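CELL WALL surface anchor family protein (Streptococcus pneumoniae, PDB 2X9X) forms the repeating backbone of the pneumococcal pilus, as a cell-wall-surface subunit that probably contributes to adhesion. Local coordinates at residues L295-D300 / N368-V373; T389-E394 / R407-V412; D315-A320 / K342-Y347; K267-N272 / Q422-T427. The protein carries 1 engineered substitution. All coordinates share one frame; numbering follows the deposited sequence.

Contact 1: L295-D300 / N368-V373; sequences LARKAD and NVVKLV
One face of the Arg297 guanidinium lies against the carbonyl oxygen of Asn368, with NH1 3.8 Å from Asn368 O. Three waters sit in the plane of the group at its edge, and CG2 of Val370 comes in obliquely near NH2. The backbones join in a single beta bridge, Ala296 with Val369, in a domain with a prealbumin-like fold, to which segment 368-373 belongs. Val370 N donates a hydrogen bond to Leu295 O at 2.9 Å and 166°, in the carbonyl plane. Arg297 N reaches Asn368 O at 3.0 Å, tilted from the plane of that carbonyl. Asn368 O thus takes a backbone hydrogen bond and also carries the guanidinium over it.

Arg297 gets there by a bent chain: CG is tucked between the backbone N and the carbonyl carbon (chi1 65°), and a further kink at chi3 brings the head back over the second segment. The guanidinium and Asn368 amide planes stand 80° apart. NE bonds outward to Asn355 OD1, which helps hold the head in place. Ala296 CB nears Val369 CG2 at 4.3 Å on the side away from Arg297, where Val369 packs on Val284 and Val361; Leu295, on the Arg297 side, lies by Val370 and against Ile285, Phe358 and Trp360. CB of Ala299 meets ND2 of Asn368 at 3.5 Å.

The waters complete the join. One links Arg297 NH2 to Lys371 N, and another links NH1 to Asn368 OD1. A third accepts from Arg297 NH1 at 2.9 Å and donates to Val369 O at 2.8 Å.

Contact 2: T389-E394 / R407-V412; sequences TYYLEE and RQKFEV
OE1 of Glu393 is gripped twice by Arg407, side-on, with NE at 2.8 Å and NH2 at 3.0 Å from that one oxygen. NE meets the anti lone pair of Glu393 OE1, NH2 arrives nearly along the C-O direction, and the carboxylate and guanidinium planes are 19° apart. The chain of Arg407, extended from CG to NE, carries its head alongside Glu393. Lys364 takes the other carboxylate oxygen, and Arg407 NH1 reaches the carbonyls of Ala288 and Ala291.

Farther along, Thr389 OG1 donates to Glu411 OE2 at an unusually short 2.5 Å, on the syn side but 26° out of the carboxylate plane. Glu411 bends at chi2 to present it.

Tyr390 and Phe410 form a hydrogen-bonded antiparallel pair, as do Leu392 and Gln408. On the face of Tyr390, Leu392 and Phe410, CB of Tyr390 lies over one face of the Phe410 ring, a CH-pi contact 3.9 Å from the centroid, while CG of Leu392 nears CE2 of Phe410 at 3.9 Å. Val412 CG2 touches the edge of the Tyr390 ring. On the other face the Tyr391 ring runs alongside the Lys409 chain.

Strand 408-412 is outermost, beside 388-394: the antiparallel edge pairing of a prealbumin-like beta domain.

Contact 3: D315-A320 / K342-Y347; sequences DALDRA and KAQAAY
Leu317 carries this helix-to-helix contact, reaching across to Ala343, Gln344 and Tyr347 with both methyl branches. Its CG stands anti to the backbone N (chi1 176°), which directs the fork toward the opposing helix. There CD1 settles by the backbone between Ala343 and Gln344, 3.6 Å from Gln344 N and 3.8 Å from Gln344 CB. CD2 lies by Gln344 CA as well and meets Tyr347 CD2 at 3.9 Å. The Leu317 and Tyr347 side chains cross at about a right angle, and the methyl approaches the ring obliquely.

Tyr347 also has CG opposite its backbone N (chi1 171°), and this leads the ring out between the helices. Farther down, Ala320 and Ala343 meet methyl to methyl, CB to CB, at 3.9 Å. The short segments' axes approach to 8.7 Å, running nearly antiparallel at 161°, and the side chains meet through carbon atoms, with no polar bond between the two segments.

These segments belong to helices 304-325 and 338-354, an antiparallel helical pair that lies in the chain between strands 294-297 and 358-361. Tyr347 packs against Val310, Thr313 and Lys314 of the first helix, and its OH bonds to Lys371 O. Together with Leu317 it rests on Val373, so the pair packs against the edge strand 372-373.

Contact 4: K267-N272 / Q422-T427; sequences KFVKVN and QGIEYT
The extended side chain of Lys267 lies across one face of the Tyr426 ring, a CH-pi contact with CD 3.9 Å from the ring centroid and 19° off its normal. At the ring's edge, in its plane, comes the carbonyl of Phe268, with O 3.4 Å from CE1. This is strand 260-271 of what is probably a Cna-B-like, prealbumin-type domain near the C terminus, here covered by the loop that precedes strand 436-439. Tyr426 has CG anti to its backbone N (chi1 -164°), which brings the ring down beside the strand.

Next along the strand, Val269 puts CB 3.7 Å from CG2 of Ile424, the two side chains crossing at about a right angle. CG1 of Val271 and CD1 of Ile424 reach toward each other tip to tip at 4.0 Å. CG2 of Val269 also nears the carbonyl oxygen of Glu425, at 3.6 Å.

Outside this shell polar ties hold the loop. Arg277 hydrogen-bonds to the carbonyl oxygens of Glu425 and Tyr426, Asp434 OD1 accepts from Tyr426 N, and Gly423 with Ile424 forms a classic beta bulge facing Ala435. Lys267 NZ hydrogen-bonds to Tyr417 O.

Phe268 and Lys270 point the other way, into the domain. There Lys270 NZ is covalently joined to Asn440 CG, a Lys-Asn isopeptide bond like those known in Gram-positive pilins, and the same NZ donates to Val271 O at 3.2 Å.

In the fold
All four contacts lie in the C-terminal part of the chain, probably one domain. Contacts 2 and 4, centres 14 Å apart, meet face to face in its core: Phe268 packs on Leu392 and Phe410, and Glu394 lies against Lys270, beside the isopeptide bond to Asn440. Contacts 1 and 3, centres 17 Å apart, touch where Val373 CG1 comes 3.7 Å from Leu317 CD2. Contacts 1 and 2 both reach the sheet built around strand 282-286. Contacts 2 and 3 stay about 12 Å apart at their nearest atoms. The sodium site, Asp136, Val137, Asp255 and Glu258, includes residues just ahead of strand 260-271, whose later part serves contact 4.

Contact 1: L295-D300 / N368-V373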
# COMPACT_ATOMS: atom_id res chain seq x y z
N LEU A 295 -19.64 -11.95 5.26
CA LEU A 295 -18.69 -11.12 4.53
C LEU A 295 -18.90 -11.25 3.02
O LEU A 295 -18.83 -12.34 2.47
CB LEU A 295 -17.26 -11.50 4.89
CG LEU A 295 -16.15 -10.64 4.28
CD1 LEU A 295 -16.15 -9.26 4.92
CD2 LEU A 295 -14.79 -11.32 4.43
N ALA A 296 -19.16 -10.12 2.37
CA ALA A 296 -19.35 -10.09 0.92
C ALA A 296 -18.47 -9.02 0.29
O ALA A 296 -18.12 -8.02 0.93
CB ALA A 296 -20.82 -9.82 0.58
N ARG A 297 -18.10 -9.22 -0.98
CA ARG A 297 -17.51 -8.13 -1.74
C ARG A 297 -18.63 -7.17 -2.12
O ARG A 297 -19.78 -7.57 -2.35
CB ARG A 297 -16.74 -8.63 -2.98
CG ARG A 297 -17.57 -9.31 -4.07
CD ARG A 297 -16.66 -9.96 -5.14
NE ARG A 297 -15.83 -10.99 -4.52
CZ ARG A 297 -16.18 -12.27 -4.41
NH1 ARG A 297 -17.33 -12.70 -4.93
NH2 ARG A 297 -15.37 -13.12 -3.79
N LYS A 298 -18.30 -5.88 -2.16
CA LYS A 298 -19.28 -4.85 -2.51
C LYS A 298 -19.56 -4.87 -4.01
O LYS A 298 -18.68 -4.58 -4.81
CB LYS A 298 -18.79 -3.48 -2.05
CG LYS A 298 -19.80 -2.36 -2.26
CD LYS A 298 -19.79 -1.37 -1.10
CE LYS A 298 -18.43 -0.73 -0.92
NZ LYS A 298 -18.50 0.39 0.07
N ALA A 299 -20.79 -5.22 -4.38
CA ALA A 299 -21.16 -5.45 -5.78
C ALA A 299 -20.88 -4.28 -6.71
O ALA A 299 -20.47 -4.48 -7.86
CB ALA A 299 -22.62 -5.88 -5.88
N ASP A 300 -21.10 -3.06 -6.24
CA ASP A 300 -20.91 -1.89 -7.10
C ASP A 300 -19.44 -1.48 -7.21
O ASP A 300 -19.12 -0.51 -7.90
CB ASP A 300 -21.76 -0.71 -6.61
CG ASP A 300 -21.35 -0.21 -5.24
OD1 ASP A 300 -21.02 -1.05 -4.38
OD2 ASP A 300 -21.35 1.02 -5.03
N ASN A 368 -22.59 -12.37 -3.80
CA ASN A 368 -21.33 -11.68 -3.55
C ASN A 368 -20.61 -12.12 -2.28
O ASN A 368 -19.52 -11.63 -1.97
CB ASN A 368 -21.56 -10.17 -3.54
CG ASN A 368 -22.06 -9.67 -4.87
OD1 ASN A 368 -21.36 -9.75 -5.87
ND2 ASN A 368 -23.28 -9.15 -4.89
N VAL A 369 -21.23 -13.03 -1.53
CA VAL A 369 -20.64 -13.53 -0.30
C VAL A 369 -19.34 -14.25 -0.63
O VAL A 369 -19.29 -15.05 -1.57
CB VAL A 369 -21.61 -14.46 0.47
CG1 VAL A 369 -20.89 -15.19 1.61
CG2 VAL A 369 -22.79 -13.67 1.01
N VAL A 370 -18.29 -13.95 0.12
CA VAL A 370 -16.99 -14.56 -0.09
C VAL A 370 -17.01 -16.03 0.32
O VAL A 370 -17.38 -16.36 1.45
CB VAL A 370 -15.88 -13.81 0.69
CG1 VAL A 370 -14.53 -14.48 0.49
CG2 VAL A 370 -15.82 -12.34 0.26
N LYS A 371 -16.62 -16.90 -0.60
CA LYS A 371 -16.62 -18.34 -0.34
C LYS A 371 -15.21 -18.91 -0.43
O LYS A 371 -14.56 -18.85 -1.48
CB LYS A 371 -17.56 -19.07 -1.30
CG LYS A 371 -17.65 -20.56 -1.03
CD LYS A 371 -18.97 -21.13 -1.50
CE LYS A 371 -20.13 -20.58 -0.68
NZ LYS A 371 -21.44 -21.06 -1.19
N LEU A 372 -14.75 -19.48 0.68
CA LEU A 372 -13.42 -20.06 0.75
C LEU A 372 -13.51 -21.56 0.52
O LEU A 372 -14.50 -22.19 0.91
CB LEU A 372 -12.78 -19.76 2.11
CG LEU A 372 -12.84 -18.28 2.51
CD1 LEU A 372 -12.20 -18.07 3.88
CD2 LEU A 372 -12.17 -17.41 1.45
N VAL A 373 -12.50 -22.13 -0.13
CA VAL A 373 -12.49 -23.55 -0.49
C VAL A 373 -11.12 -24.15 -0.18
O VAL A 373 -10.10 -23.59 -0.59
CB VAL A 373 -12.78 -23.76 -2.00
CG1 VAL A 373 -12.85 -25.25 -2.32
CG2 VAL A 373 -14.07 -23.04 -2.43
O HOH W 1 -18.01 -14.79 3.60
O HOH W 2 -16.03 -15.96 -3.42
O HOH W 3 -19.25 -11.33 -6.74
O HOH W 4 -18.50 -15.27 -4.27

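Contact 2: T389-E394 / R407-V412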
# COMPACT_ATOMS: atom_id res chain seq x y z
N THR A 389 -13.01 -10.39 15.97
CA THR A 389 -13.41 -11.77 16.18
C THR A 389 -14.46 -12.15 15.15
O THR A 389 -15.55 -11.56 15.11
CB THR A 389 -13.98 -11.98 17.59
OG1 THR A 389 -13.02 -11.54 18.56
CG2 THR A 389 -14.31 -13.44 17.82
N TYR A 390 -14.14 -13.13 14.32
CA TYR A 390 -15.04 -13.57 13.27
C TYR A 390 -15.34 -15.05 13.43
O TYR A 390 -14.75 -15.72 14.27
CB TYR A 390 -14.45 -13.28 11.88
CG TYR A 390 -14.05 -11.84 11.67
CD1 TYR A 390 -15.00 -10.87 11.38
CD2 TYR A 390 -12.72 -11.45 11.77
CE1 TYR A 390 -14.63 -9.55 11.18
CE2 TYR A 390 -12.35 -10.13 11.57
CZ TYR A 390 -13.30 -9.19 11.28
OH TYR A 390 -12.92 -7.88 11.08
N TYR A 391 -16.26 -15.55 12.61
CA TYR A 391 -16.70 -16.94 12.73
C TYR A 391 -16.85 -17.62 11.37
O TYR A 391 -17.58 -17.14 10.51
CB TYR A 391 -18.03 -17.00 13.49
CG TYR A 391 -17.94 -16.45 14.89
CD1 TYR A 391 -17.74 -17.29 15.98
CD2 TYR A 391 -18.04 -15.08 15.12
CE1 TYR A 391 -17.66 -16.78 17.26
CE2 TYR A 391 -17.96 -14.57 16.40
CZ TYR A 391 -17.76 -15.42 17.47
OH TYR A 391 -17.68 -14.92 18.75
N LEU A 392 -16.15 -18.73 11.18
CA LEU A 392 -16.33 -19.53 9.97
C LEU A 392 -17.63 -20.30 10.04
O LEU A 392 -17.98 -20.86 11.09
CB LEU A 392 -15.20 -20.55 9.82
CG LEU A 392 -13.85 -20.19 9.22
CD1 LEU A 392 -13.02 -21.48 9.14
CD2 LEU A 392 -13.98 -19.54 7.86
N GLU A 393 -18.34 -20.36 8.92
CA GLU A 393 -19.47 -21.27 8.80
C GLU A 393 -19.28 -22.18 7.59
O GLU A 393 -19.13 -21.70 6.46
CB GLU A 393 -20.79 -20.50 8.68
CG GLU A 393 -22.00 -21.41 8.59
CD GLU A 393 -23.32 -20.66 8.58
OE1 GLU A 393 -23.49 -19.72 9.38
OE2 GLU A 393 -24.20 -21.02 7.77
N GLU A 394 -19.26 -23.49 7.82
CA GLU A 394 -19.11 -24.42 6.71
C GLU A 394 -20.40 -24.50 5.92
O GLU A 394 -21.48 -24.68 6.49
CB GLU A 394 -18.72 -25.81 7.22
CG GLU A 394 -18.29 -26.76 6.11
CD GLU A 394 -17.89 -28.12 6.63
OE1 GLU A 394 -18.75 -28.83 7.18
OE2 GLU A 394 -16.71 -28.50 6.46
N ARG A 407 -20.38 -22.81 14.22
CA ARG A 407 -19.42 -21.89 13.63
C ARG A 407 -18.10 -22.00 14.38
O ARG A 407 -18.07 -22.43 15.54
CB ARG A 407 -19.96 -20.46 13.66
CG ARG A 407 -21.13 -20.24 12.72
CD ARG A 407 -21.61 -18.80 12.73
NE ARG A 407 -22.77 -18.63 11.85
CZ ARG A 407 -23.53 -17.54 11.83
NH1 ARG A 407 -23.26 -16.52 12.63
NH2 ARG A 407 -24.56 -17.48 11.00
N GLN A 408 -17.01 -21.63 13.72
CA GLN A 408 -15.72 -21.68 14.39
C GLN A 408 -15.10 -20.29 14.52
O GLN A 408 -14.84 -19.62 13.53
CB GLN A 408 -14.74 -22.61 13.69
CG GLN A 408 -13.42 -22.73 14.43
CD GLN A 408 -12.60 -23.92 14.00
OE1 GLN A 408 -13.14 -24.91 13.49
NE2 GLN A 408 -11.29 -23.84 14.20
N LYS A 409 -14.88 -19.90 15.76
CA LYS A 409 -14.33 -18.60 16.09
C LYS A 409 -12.88 -18.48 15.64
O LYS A 409 -12.09 -19.43 15.77
CB LYS A 409 -14.42 -18.39 17.60
CG LYS A 409 -13.91 -17.06 18.12
CD LYS A 409 -14.00 -17.04 19.65
CE LYS A 409 -13.64 -15.69 20.24
NZ LYS A 409 -13.81 -15.70 21.73
N PHE A 410 -12.53 -17.33 15.08
CA PHE A 410 -11.14 -16.98 14.85
C PHE A 410 -10.88 -15.50 15.09
O PHE A 410 -11.78 -14.66 14.98
CB PHE A 410 -10.64 -17.43 13.46
CG PHE A 410 -11.30 -16.74 12.29
CD1 PHE A 410 -10.69 -15.66 11.68
CD2 PHE A 410 -12.50 -17.21 11.77
CE1 PHE A 410 -11.27 -15.03 10.58
CE2 PHE A 410 -13.08 -16.60 10.67
CZ PHE A 410 -12.47 -15.51 10.07
N GLU A 411 -9.64 -15.19 15.47
CA GLU A 411 -9.27 -13.81 15.76
C GLU A 411 -8.30 -13.29 14.71
O GLU A 411 -7.27 -13.90 14.44
CB GLU A 411 -8.62 -13.72 17.14
CG GLU A 411 -9.43 -14.35 18.27
CD GLU A 411 -10.50 -13.42 18.80
OE1 GLU A 411 -11.19 -13.81 19.77
OE2 GLU A 411 -10.64 -12.31 18.26
N VAL A 412 -8.65 -12.15 14.11
CA VAL A 412 -7.75 -11.46 13.19
C VAL A 412 -7.02 -10.37 13.97
O VAL A 412 -7.65 -9.58 14.69
CB VAL A 412 -8.52 -10.86 12.01
CG1 VAL A 412 -7.59 -10.05 11.11
CG2 VAL A 412 -9.22 -11.98 11.22

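Contact 3: D315-A320 / K342-Y347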
# COMPACT_ATOMS: atom_id res chain seq x y z
N ASP A 315 -15.94 -22.89 -11.00
CA ASP A 315 -16.43 -24.04 -11.75
C ASP A 315 -15.29 -25.03 -12.04
O ASP A 315 -15.45 -26.24 -11.88
CB ASP A 315 -17.10 -23.60 -13.05
CG ASP A 315 -18.43 -22.92 -12.81
OD1 ASP A 315 -19.01 -23.08 -11.71
OD2 ASP A 315 -18.92 -22.22 -13.73
N ALA A 316 -14.15 -24.50 -12.47
CA ALA A 316 -12.99 -25.35 -12.76
C ALA A 316 -12.45 -26.02 -11.50
O ALA A 316 -11.99 -27.16 -11.55
CB ALA A 316 -11.90 -24.54 -13.46
N LEU A 317 -12.49 -25.31 -10.37
CA LEU A 317 -12.07 -25.88 -9.09
C LEU A 317 -12.99 -27.03 -8.69
O LEU A 317 -12.53 -28.09 -8.25
CB LEU A 317 -12.04 -24.80 -8.00
CG LEU A 317 -11.70 -25.26 -6.58
CD1 LEU A 317 -10.38 -26.04 -6.52
CD2 LEU A 317 -11.66 -24.07 -5.63
N ASP A 318 -14.29 -26.82 -8.86
CA ASP A 318 -15.27 -27.87 -8.62
C ASP A 318 -14.95 -29.12 -9.43
O ASP A 318 -15.06 -30.23 -8.92
CB ASP A 318 -16.69 -27.38 -8.95
CG ASP A 318 -17.22 -26.40 -7.93
OD1 ASP A 318 -16.56 -26.18 -6.89
OD2 ASP A 318 -18.32 -25.84 -8.17
N ARG A 319 -14.56 -28.93 -10.68
CA ARG A 319 -14.23 -30.05 -11.55
C ARG A 319 -12.97 -30.76 -11.06
O ARG A 319 -12.89 -31.99 -11.10
CB ARG A 319 -14.02 -29.59 -13.00
CG ARG A 319 -15.29 -29.17 -13.72
CD ARG A 319 -15.09 -29.11 -15.23
NE ARG A 319 -14.00 -28.21 -15.61
CZ ARG A 319 -14.15 -26.91 -15.84
NH1 ARG A 319 -15.35 -26.35 -15.73
NH2 ARG A 319 -13.11 -26.17 -16.19
N ALA A 320 -12.00 -29.98 -10.61
CA ALA A 320 -10.73 -30.54 -10.15
C ALA A 320 -10.92 -31.32 -8.87
O ALA A 320 -10.35 -32.40 -8.69
CB ALA A 320 -9.71 -29.43 -9.95
N LYS A 342 -3.56 -26.16 -7.84
CA LYS A 342 -3.45 -25.13 -8.88
C LYS A 342 -4.79 -24.45 -9.12
O LYS A 342 -4.88 -23.22 -9.19
CB LYS A 342 -2.94 -25.75 -10.18
CG LYS A 342 -1.48 -26.17 -10.15
CD LYS A 342 -0.56 -25.01 -10.48
CE LYS A 342 0.86 -25.49 -10.74
NZ LYS A 342 0.92 -26.46 -11.87
N ALA A 343 -5.84 -25.25 -9.27
CA ALA A 343 -7.17 -24.73 -9.53
C ALA A 343 -7.65 -23.89 -8.35
O ALA A 343 -8.31 -22.85 -8.53
CB ALA A 343 -8.14 -25.87 -9.80
N GLN A 344 -7.32 -24.32 -7.13
CA GLN A 344 -7.73 -23.58 -5.95
C GLN A 344 -6.97 -22.26 -5.87
O GLN A 344 -7.55 -21.23 -5.50
CB GLN A 344 -7.51 -24.42 -4.68
CG GLN A 344 -8.16 -23.83 -3.42
CD GLN A 344 -7.19 -23.01 -2.59
OE1 GLN A 344 -7.45 -22.72 -1.41
NE2 GLN A 344 -6.07 -22.64 -3.18
N ALA A 345 -5.69 -22.28 -6.24
CA ALA A 345 -4.88 -21.07 -6.23
C ALA A 345 -5.39 -20.06 -7.26
O ALA A 345 -5.40 -18.86 -7.01
CB ALA A 345 -3.41 -21.40 -6.49
N ALA A 346 -5.83 -20.56 -8.41
CA ALA A 346 -6.40 -19.69 -9.45
C ALA A 346 -7.69 -19.04 -8.95
O ALA A 346 -7.90 -17.84 -9.14
CB ALA A 346 -6.67 -20.48 -10.73
N TYR A 347 -8.54 -19.83 -8.30
CA TYR A 347 -9.77 -19.31 -7.71
C TYR A 347 -9.47 -18.29 -6.61
O TYR A 347 -10.06 -17.20 -6.58
CB TYR A 347 -10.64 -20.46 -7.18
CG TYR A 347 -11.82 -19.99 -6.36
CD1 TYR A 347 -12.88 -19.33 -6.97
CD2 TYR A 347 -11.87 -20.20 -4.99
CE1 TYR A 347 -13.96 -18.88 -6.22
CE2 TYR A 347 -12.94 -19.76 -4.24
CZ TYR A 347 -13.99 -19.10 -4.86
OH TYR A 347 -15.06 -18.65 -4.12

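Contact 4: K267-N272 / Q422-T427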
# COMPACT_ATOMS: atom_id res chain seq x y z
N LYS A 267 -5.16 -17.59 8.08
CA LYS A 267 -4.99 -18.85 7.37
C LYS A 267 -5.69 -19.98 8.10
O LYS A 267 -5.78 -19.97 9.34
CB LYS A 267 -3.50 -19.19 7.25
CG LYS A 267 -2.68 -18.19 6.47
CD LYS A 267 -1.19 -18.46 6.66
CE LYS A 267 -0.34 -17.48 5.87
NZ LYS A 267 1.06 -17.44 6.38
N PHE A 268 -6.19 -20.96 7.34
CA PHE A 268 -6.89 -22.12 7.89
C PHE A 268 -6.43 -23.42 7.22
O PHE A 268 -6.03 -23.40 6.05
CB PHE A 268 -8.40 -21.99 7.66
CG PHE A 268 -9.00 -20.72 8.18
CD1 PHE A 268 -9.50 -20.65 9.47
CD2 PHE A 268 -9.07 -19.59 7.38
CE1 PHE A 268 -10.07 -19.48 9.95
CE2 PHE A 268 -9.63 -18.42 7.85
CZ PHE A 268 -10.13 -18.36 9.14
N VAL A 269 -6.50 -24.53 7.95
CA VAL A 269 -6.31 -25.85 7.35
C VAL A 269 -7.46 -26.78 7.76
O VAL A 269 -7.74 -26.96 8.95
CB VAL A 269 -4.97 -26.52 7.75
CG1 VAL A 269 -4.87 -27.92 7.14
CG2 VAL A 269 -3.80 -25.65 7.32
N LYS A 270 -8.11 -27.37 6.76
CA LYS A 270 -9.16 -28.35 6.98
C LYS A 270 -8.58 -29.76 7.11
O LYS A 270 -7.92 -30.25 6.19
CB LYS A 270 -10.15 -28.33 5.82
CG LYS A 270 -11.42 -29.12 6.07
CD LYS A 270 -12.27 -28.43 7.12
CE LYS A 270 -13.44 -29.29 7.53
NZ LYS A 270 -12.97 -30.52 8.21
N VAL A 271 -8.82 -30.40 8.25
CA VAL A 271 -8.34 -31.77 8.49
C VAL A 271 -9.44 -32.67 9.03
O VAL A 271 -10.54 -32.21 9.35
CB VAL A 271 -7.18 -31.79 9.51
CG1 VAL A 271 -5.98 -31.02 8.99
CG2 VAL A 271 -7.65 -31.23 10.85
N ASN A 272 -9.14 -33.96 9.15
CA ASN A 272 -10.00 -34.88 9.88
C ASN A 272 -9.42 -35.17 11.26
O ASN A 272 -8.47 -34.51 11.69
CB ASN A 272 -10.28 -36.16 9.09
CG ASN A 272 -9.03 -37.00 8.85
OD1 ASN A 272 -8.00 -36.80 9.48
ND2 ASN A 272 -9.13 -37.95 7.93
N GLN A 422 -0.18 -21.04 16.69
CA GLN A 422 -1.58 -21.27 16.38
C GLN A 422 -1.88 -22.77 16.29
O GLN A 422 -1.22 -23.57 16.94
CB GLN A 422 -1.99 -20.48 15.13
CG GLN A 422 -1.41 -19.06 15.14
CD GLN A 422 -2.06 -18.11 14.15
OE1 GLN A 422 -1.38 -17.42 13.38
NE2 GLN A 422 -3.39 -18.05 14.18
N GLY A 423 -2.88 -23.15 15.49
CA GLY A 423 -3.37 -24.52 15.52
C GLY A 423 -2.60 -25.58 14.75
O GLY A 423 -2.52 -26.74 15.18
N ILE A 424 -2.02 -25.19 13.61
CA ILE A 424 -1.42 -26.15 12.69
C ILE A 424 -0.59 -25.42 11.65
O ILE A 424 -0.79 -24.23 11.42
CB ILE A 424 -2.53 -26.97 11.97
CG1 ILE A 424 -1.91 -28.10 11.14
CG2 ILE A 424 -3.42 -26.06 11.12
CD1 ILE A 424 -2.94 -29.08 10.62
N GLU A 425 0.36 -26.13 11.04
CA GLU A 425 1.13 -25.59 9.92
C GLU A 425 0.24 -25.38 8.70
O GLU A 425 -0.42 -26.32 8.25
CB GLU A 425 2.27 -26.55 9.54
CG GLU A 425 3.40 -26.64 10.54
CD GLU A 425 4.30 -27.84 10.30
OE1 GLU A 425 3.80 -28.87 9.81
OE2 GLU A 425 5.51 -27.76 10.61
N TYR A 426 0.21 -24.17 8.16
CA TYR A 426 -0.51 -23.93 6.91
C TYR A 426 -0.02 -24.91 5.85
O TYR A 426 -0.80 -25.60 5.20
CB TYR A 426 -0.27 -22.50 6.43
CG TYR A 426 -1.24 -22.01 5.37
CD1 TYR A 426 -2.61 -22.20 5.50
CD2 TYR A 426 -0.77 -21.29 4.27
CE1 TYR A 426 -3.49 -21.71 4.54
CE2 TYR A 426 -1.65 -20.80 3.32
CZ TYR A 426 -3.00 -21.01 3.46
OH TYR A 426 -3.87 -20.52 2.51
N THR A 427 1.30 -24.97 5.69
CA THR A 427 1.91 -25.92 4.78
C THR A 427 2.75 -26.90 5.58
O THR A 427 3.66 -26.51 6.31
CB THR A 427 2.78 -25.21 3.72
OG1 THR A 427 1.97 -24.27 3.00
CG2 THR A 427 3.35 -26.22 2.74